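PDB 6WOP: 4-aminobutyrate transaminase from Acinetobacter baumannii, which catalyses transfer of the amino group of 4-aminobutyrate to 2-oxoglutarate, using pyridoxal 5'-phosphate as its cofactor. Local coordinates for residues D409-K412 against Q413-T417; T150-T153 against A154-R158. All coordinates share one frame; numbering follows the deposited sequence.

Contact 1: residues D409-K412 against Q413-T417; sequences DILK and QGFAT
Leu411 and Phe415 lie side by side one turn apart on helix 401-416, and their closest approach is Leu411 CD1 to Phe415 CE1 at 3.7 Å. Leu411 CG stands anti to the backbone N (chi1 176°), which sets CG and its methyls beside the ring, the two side chains pointing the same way. The ring presents its edge to the preceding turn: Leu411 O lies in the ring plane, 3.3 Å from Phe415 CD1. The same carbonyl accepts Phe415 N in the straightest of the four backbone bonds here (N-H...O 167°), while Gln413 N, Gly414 N and Ala416 N bond to Asp409 O, Ile410 O and Lys412 O in the regular i to i+4 pattern of an alpha helix. Gln413 folds back over the previous turn, with its CG 3.3 Å from Asp409 O and OE1 3.7 Å from Ile410 CA; a weak hydrogen bond from Tyr373 OH reaches that OE1. Near the C-terminal end, Thr417 OG1 donates to Gly414 O at 2.7 Å, in the carbonyl plane on a lone pair, and Thr417 N bonds to the same oxygen. Beyond this first shell, Leu411 and Phe415 both pack on Ile339 of helix 321-342, and Phe415 also meets Val359 and Leu361 of strand 356-361. Ile410 turns to Tyr373 and Leu379. Ile410, Leu411 and Phe415 thus face the sheet and helices of the C-terminal part of the chain, while Asp409, Gln413 and the small Ala416 are exposed, consistent with an amphipathic helix.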
ATOM      1  N   ASP A 409     -36.025 -16.130  31.859  1.00 31.14           N
ATOM      2  CA  ASP A 409     -36.552 -15.518  33.072  1.00 33.02           C
ATOM      3  C   ASP A 409     -35.506 -14.613  33.740  1.00 32.70           C
ATOM      4  O   ASP A 409     -35.842 -13.543  34.253  1.00 33.10           O
ATOM      5  CB  ASP A 409     -37.040 -16.601  34.033  1.00 36.49           C
ATOM      6  CG  ASP A 409     -38.292 -17.355  33.515  1.00 45.34           C
ATOM      7  OD1 ASP A 409     -38.961 -16.872  32.564  1.00 48.33           O
ATOM      8  OD2 ASP A 409     -38.603 -18.448  34.087  1.00 48.98           O
ATOM      9  N   ILE A 410     -34.246 -15.041  33.793  1.00 29.54           N
ATOM     10  CA  ILE A 410     -33.222 -14.168  34.357  1.00 31.84           C
ATOM     11  C   ILE A 410     -33.078 -12.907  33.503  1.00 29.65           C
ATOM     12  O   ILE A 410     -32.925 -11.796  34.033  1.00 30.56           O
ATOM     13  CB  ILE A 410     -31.884 -14.926  34.470  1.00 32.22           C
ATOM     14  CG1 ILE A 410     -32.011 -16.113  35.462  1.00 30.85           C
ATOM     15  CG2 ILE A 410     -30.762 -13.991  34.895  1.00 35.60           C
ATOM     16  CD1 ILE A 410     -31.005 -17.256  35.137  1.00 30.56           C
ATOM     17  N   LEU A 411     -33.091 -13.075  32.172  1.00 28.05           N
ATOM     18  CA  LEU A 411     -33.000 -11.931  31.261  1.00 27.92           C
ATOM     19  C   LEU A 411     -34.097 -10.930  31.570  1.00 32.61           C
ATOM     20  O   LEU A 411     -33.843  -9.722  31.713  1.00 31.74           O
ATOM     21  CB  LEU A 411     -33.108 -12.420  29.807  1.00 28.38           C
ATOM     22  CG  LEU A 411     -33.132 -11.365  28.676  1.00 29.68           C
ATOM     23  CD1 LEU A 411     -31.719 -10.838  28.399  1.00 31.15           C
ATOM     24  CD2 LEU A 411     -33.661 -11.967  27.410  1.00 25.84           C
ATOM     25  N   LYS A 412     -35.340 -11.425  31.713  1.00 32.30           N
ATOM     26  CA  LYS A 412     -36.449 -10.522  32.023  1.00 36.98           C
ATOM     27  C   LYS A 412     -36.254  -9.820  33.365  1.00 37.65           C
ATOM     28  O   LYS A 412     -36.589  -8.634  33.512  1.00 37.12           O
ATOM     29  CB  LYS A 412     -37.769 -11.297  32.018  1.00 40.84           C
ATOM     30  CG  LYS A 412     -38.044 -12.035  30.736  1.00 43.00           C
ATOM     31  CD  LYS A 412     -39.514 -11.897  30.292  1.00 48.21           C
ATOM     32  CE  LYS A 412     -40.456 -12.615  31.189  1.00 53.39           C
ATOM     33  NZ  LYS A 412     -41.747 -11.849  31.366  1.00 59.46           N
ATOM     34  N   GLN A 413     -35.750 -10.531  34.371  1.00 35.81           N
ATOM     35  CA  GLN A 413     -35.512  -9.879  35.653  1.00 39.60           C
ATOM     36  C   GLN A 413     -34.454  -8.798  35.505  1.00 38.14           C
ATOM     37  O   GLN A 413     -34.566  -7.717  36.103  1.00 37.27           O
ATOM     38  CB  GLN A 413     -35.092 -10.901  36.711  1.00 41.04           C
ATOM     39  CG  GLN A 413     -36.187 -11.880  37.093  1.00 47.88           C
ATOM     40  CD  GLN A 413     -35.626 -13.216  37.627  1.00 53.77           C
ATOM     41  OE1 GLN A 413     -34.397 -13.400  37.764  1.00 54.17           O
ATOM     42  NE2 GLN A 413     -36.522 -14.165  37.881  1.00 56.57           N
ATOM     43  N   GLY A 414     -33.427  -9.058  34.687  1.00 34.53           N
ATOM     44  CA  GLY A 414     -32.405  -8.048  34.488  1.00 34.36           C
ATOM     45  C   GLY A 414     -32.961  -6.778  33.886  1.00 36.19           C
ATOM     46  O   GLY A 414     -32.659  -5.677  34.350  1.00 36.65           O
ATOM     47  N   PHE A 415     -33.781  -6.917  32.839  1.00 36.05           N
ATOM     48  CA  PHE A 415     -34.433  -5.746  32.258  1.00 39.28           C
ATOM     49  C   PHE A 415     -35.312  -5.055  33.281  1.00 40.70           C
ATOM     50  O   PHE A 415     -35.415  -3.825  33.278  1.00 38.86           O
ATOM     51  CB  PHE A 415     -35.261  -6.125  31.032  1.00 35.78           C
ATOM     52  CG  PHE A 415     -34.472  -6.178  29.768  1.00 36.14           C
ATOM     53  CD1 PHE A 415     -33.834  -7.352  29.383  1.00 33.00           C
ATOM     54  CD2 PHE A 415     -34.356  -5.064  28.960  1.00 36.87           C
ATOM     55  CE1 PHE A 415     -33.094  -7.406  28.204  1.00 30.42           C
ATOM     56  CE2 PHE A 415     -33.595  -5.109  27.771  1.00 35.48           C
ATOM     57  CZ  PHE A 415     -33.002  -6.273  27.387  1.00 34.00           C
ATOM     58  N   ALA A 416     -35.948  -5.824  34.177  1.00 41.01           N
ATOM     59  CA  ALA A 416     -36.829  -5.192  35.132  1.00 43.84           C
ATOM     60  C   ALA A 416     -36.066  -4.293  36.102  1.00 45.09           C
ATOM     61  O   ALA A 416     -36.642  -3.339  36.629  1.00 44.71           O
ATOM     62  CB  ALA A 416     -37.655  -6.248  35.874  1.00 44.07           C
ATOM     63  N   THR A 417     -34.780  -4.562  36.352  1.00 43.90           N
ATOM     64  CA  THR A 417     -34.034  -3.674  37.243  1.00 43.74           C
ATOM     65  C   THR A 417     -33.754  -2.319  36.610  1.00 45.68           C
ATOM     66  O   THR A 417     -33.270  -1.427  37.306  1.00 47.85           O
ATOM     67  CB  THR A 417     -32.704  -4.313  37.682  1.00 43.85           C
ATOM     68  OG1 THR A 417     -31.809  -4.399  36.557  1.00 39.46           O
ATOM     69  CG2 THR A 417     -32.919  -5.694  38.250  1.00 43.99           C
TER

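Contact 2: residues T150-T153 against A154-R158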
ATOM      1  N   THR A 150     -12.385  -5.551   8.135  1.00 15.44           N
ATOM      2  CA  THR A 150     -13.248  -5.273   9.276  1.00 13.71           C
ATOM      3  C   THR A 150     -13.591  -3.783   9.328  1.00 16.62           C
ATOM      4  O   THR A 150     -12.687  -2.932   9.242  1.00 17.51           O
ATOM      5  CB  THR A 150     -12.519  -5.742  10.558  1.00 16.48           C
ATOM      6  OG1 THR A 150     -12.479  -7.195  10.511  1.00 14.26           O
ATOM      7  CG2 THR A 150     -13.204  -5.220  11.846  1.00 17.64           C
ATOM      8  N   GLY A 151     -14.900  -3.483   9.526  1.00 15.86           N
ATOM      9  CA  GLY A 151     -15.400  -2.121   9.380  1.00 15.55           C
ATOM     10  C   GLY A 151     -15.606  -1.488  10.735  1.00 16.99           C
ATOM     11  O   GLY A 151     -16.638  -0.889  11.017  1.00 18.71           O
ATOM     12  N   LYS A 152     -14.652  -1.669  11.609  1.00 15.46           N
ATOM     13  CA  LYS A 152     -14.673  -1.076  12.916  1.00 16.83           C
ATOM     14  C   LYS A 152     -13.230  -0.823  13.315  1.00 22.25           C
ATOM     15  O   LYS A 152     -12.490  -1.718  13.465  1.00 21.40           O
ATOM     16  CB  LYS A 152     -15.415  -1.993  13.886  1.00 22.08           C
ATOM     17  CG  LYS A 152     -15.587  -1.442  15.276  1.00 29.00           C
ATOM     18  CD  LYS A 152     -16.651  -2.170  16.067  1.00 35.89           C
ATOM     19  CE  LYS A 152     -16.589  -1.875  17.561  1.00 41.25           C
ATOM     20  NZ  LYS A 152     -17.705  -2.559  18.262  1.00 40.70           N
ATOM     21  N   THR A 153     -12.868   0.405  13.567  1.00 21.87           N
ATOM     22  CA  THR A 153     -11.465   0.662  13.826  1.00 18.97           C
ATOM     23  C   THR A 153     -11.157   0.456  15.292  1.00 23.91           C
ATOM     24  O   THR A 153     -10.043   0.048  15.638  1.00 25.88           O
ATOM     25  CB  THR A 153     -11.127   2.097  13.411  1.00 24.29           C
ATOM     26  OG1 THR A 153     -11.989   2.982  14.109  1.00 32.15           O
ATOM     27  CG2 THR A 153     -11.432   2.272  11.970  1.00 16.57           C
ATOM     28  N   ALA A 154     -12.122   0.757  16.187  1.00 20.77           N
ATOM     29  CA  ALA A 154     -11.763   0.612  17.598  1.00 19.70           C
ATOM     30  C   ALA A 154     -12.547  -0.533  18.183  1.00 26.05           C
ATOM     31  O   ALA A 154     -13.763  -0.548  17.998  1.00 27.18           O
ATOM     32  CB  ALA A 154     -12.088   1.894  18.354  1.00 23.08           C
ATOM     33  N   PRO A 155     -11.922  -1.484  18.925  1.00 23.64           N
ATOM     34  CA  PRO A 155     -10.518  -1.537  19.352  1.00 25.56           C
ATOM     35  C   PRO A 155      -9.578  -2.257  18.371  1.00 24.79           C
ATOM     36  O   PRO A 155      -8.389  -2.331  18.668  1.00 24.23           O
ATOM     37  CB  PRO A 155     -10.594  -2.380  20.651  1.00 26.90           C
ATOM     38  CG  PRO A 155     -11.612  -3.415  20.279  1.00 26.28           C
ATOM     39  CD  PRO A 155     -12.672  -2.668  19.405  1.00 27.64           C
ATOM     40  N   TYR A 156     -10.108  -2.755  17.244  1.00 19.46           N
ATOM     41  CA  TYR A 156      -9.445  -3.816  16.494  1.00 20.42           C
ATOM     42  C   TYR A 156      -8.222  -3.322  15.736  1.00 20.15           C
ATOM     43  O   TYR A 156      -7.226  -4.046  15.619  1.00 24.39           O
ATOM     44  CB  TYR A 156     -10.406  -4.458  15.470  1.00 22.63           C
ATOM     45  CG  TYR A 156     -11.617  -5.026  16.148  1.00 27.97           C
ATOM     46  CD1 TYR A 156     -11.488  -5.973  17.162  1.00 31.41           C
ATOM     47  CD2 TYR A 156     -12.890  -4.606  15.802  1.00 29.80           C
ATOM     48  CE1 TYR A 156     -12.606  -6.478  17.813  1.00 30.15           C
ATOM     49  CE2 TYR A 156     -13.994  -5.104  16.429  1.00 29.74           C
ATOM     50  CZ  TYR A 156     -13.855  -6.038  17.443  1.00 33.72           C
ATOM     51  OH  TYR A 156     -14.976  -6.510  18.076  1.00 38.09           O
ATOM     52  N   LYS A 157      -8.278  -2.152  15.147  1.00 20.06           N
ATOM     53  CA  LYS A 157      -7.119  -1.807  14.313  1.00 22.69           C
ATOM     54  C   LYS A 157      -6.515  -0.444  14.580  1.00 20.98           C
ATOM     55  O   LYS A 157      -5.457  -0.168  14.006  1.00 22.39           O
ATOM     56  CB  LYS A 157      -7.459  -1.939  12.813  1.00 23.24           C
ATOM     57  CG  LYS A 157      -8.537  -1.060  12.336  1.00 21.43           C
ATOM     58  CD  LYS A 157      -8.934  -1.468  10.868  1.00 22.43           C
ATOM     59  CE  LYS A 157     -10.121  -0.757  10.327  1.00 20.44           C
ATOM     60  NZ  LYS A 157     -10.654  -1.283   9.006  1.00 17.01           N
ATOM     61  N   ARG A 158      -7.090   0.375  15.505  1.00 19.10           N
ATOM     62  CA  ARG A 158      -6.540   1.695  15.827  1.00 19.90           C
ATOM     63  C   ARG A 158      -5.077   1.665  16.315  1.00 18.98           C
ATOM     64  O   ARG A 158      -4.387   2.699  16.276  1.00 20.62           O
ATOM     65  CB  ARG A 158      -7.424   2.360  16.888  1.00 25.03           C
ATOM     66  CG  ARG A 158      -7.453   1.577  18.205  1.00 27.87           C
ATOM     67  CD  ARG A 158      -7.596   2.457  19.434  1.00 38.73           C
ATOM     68  NE  ARG A 158      -6.668   3.580  19.398  1.00 46.38           N
ATOM     69  CZ  ARG A 158      -6.334   4.328  20.453  1.00 51.20           C
ATOM     70  NH1 ARG A 158      -6.849   4.054  21.647  1.00 53.39           N
ATOM     71  NH2 ARG A 158      -5.491   5.362  20.320  1.00 51.44           N
TER
HETATM   72  O   HOH W   1     -15.946  -4.193  19.847  1.00 41.08           O
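Lys157 NZ reaches back across the turn to Thr150 O, 2.6 Å away and almost on the extension of the carbonyl bond. Its chain runs fully extended beyond CG, passing Thr153 CG2 with CE at 3.7 Å. The ammonium group also bonds to Met147 O and to Glu194 O of the second subunit, so it donates to three carbonyl oxygens. Thr153 O is the second polar centre: Lys157 N (2.9 Å) and Arg158 N (3.0 Å) approach it from opposite faces of its carbonyl plane, closing the backbone into a tight loop through the cis peptide before Pro155. This loop leads from helix 144-149 towards strand 167-170, at one edge, within this chain, of the seven-stranded mixed sheet that also holds strands 131-135 and 201-206 in this class-III, fold-type I aminotransferase, and it lies where subunits meet. Thr153 OG1 hydrogen-bonds to Phe192 O of the second subunit, whereas Gly293 of the third subunit packs on Pro155 and Tyr156. Thr150 OG1 is held within the chain, by Thr146 O and His140 N. Pro155 CD sits over the centre of one face of the Tyr156 ring, 3.9 Å above its plane, and Phe139 makes an edge-to-face contact with that ring. The extended chain of Lys152, whose first torsion (-176°) turns CG directly away from the backbone N, runs obliquely past Tyr156, bringing CD to 4.0 Å from CE2. One water accepts a hydrogen bond from Lys152 NZ (2.9 Å) and is also hydrogen-bonded to Tyr156 OH; NZ bonds weakly to Gly385 O too. By contrast, Lys152 O is buried without a hydrogen-bonding partner, lying in the ring plane at 3.7 Å from Tyr156 CD2.

Overall arrangement
Both contacts are local, each within one continuous run of chain, but their centres are 32 Å apart and their nearest atoms about 18 Å. Contact 1 lies at the periphery, 27 Å from the centre of the chain, on a helix with no other subunit against it; contact 2 is nearer the middle, at 17 Å, where two further subunits adjoin. Each is partly buried. In contact 1 repeating helical bonds satisfy the backbone and the side chains supply mainly apolar packing, whereas the irregular 150-158 loop relies on a lysine ammonium group, a carbonyl oxygen that accepts two backbone N-H groups and a bridging water. The two share no secondary-structure element.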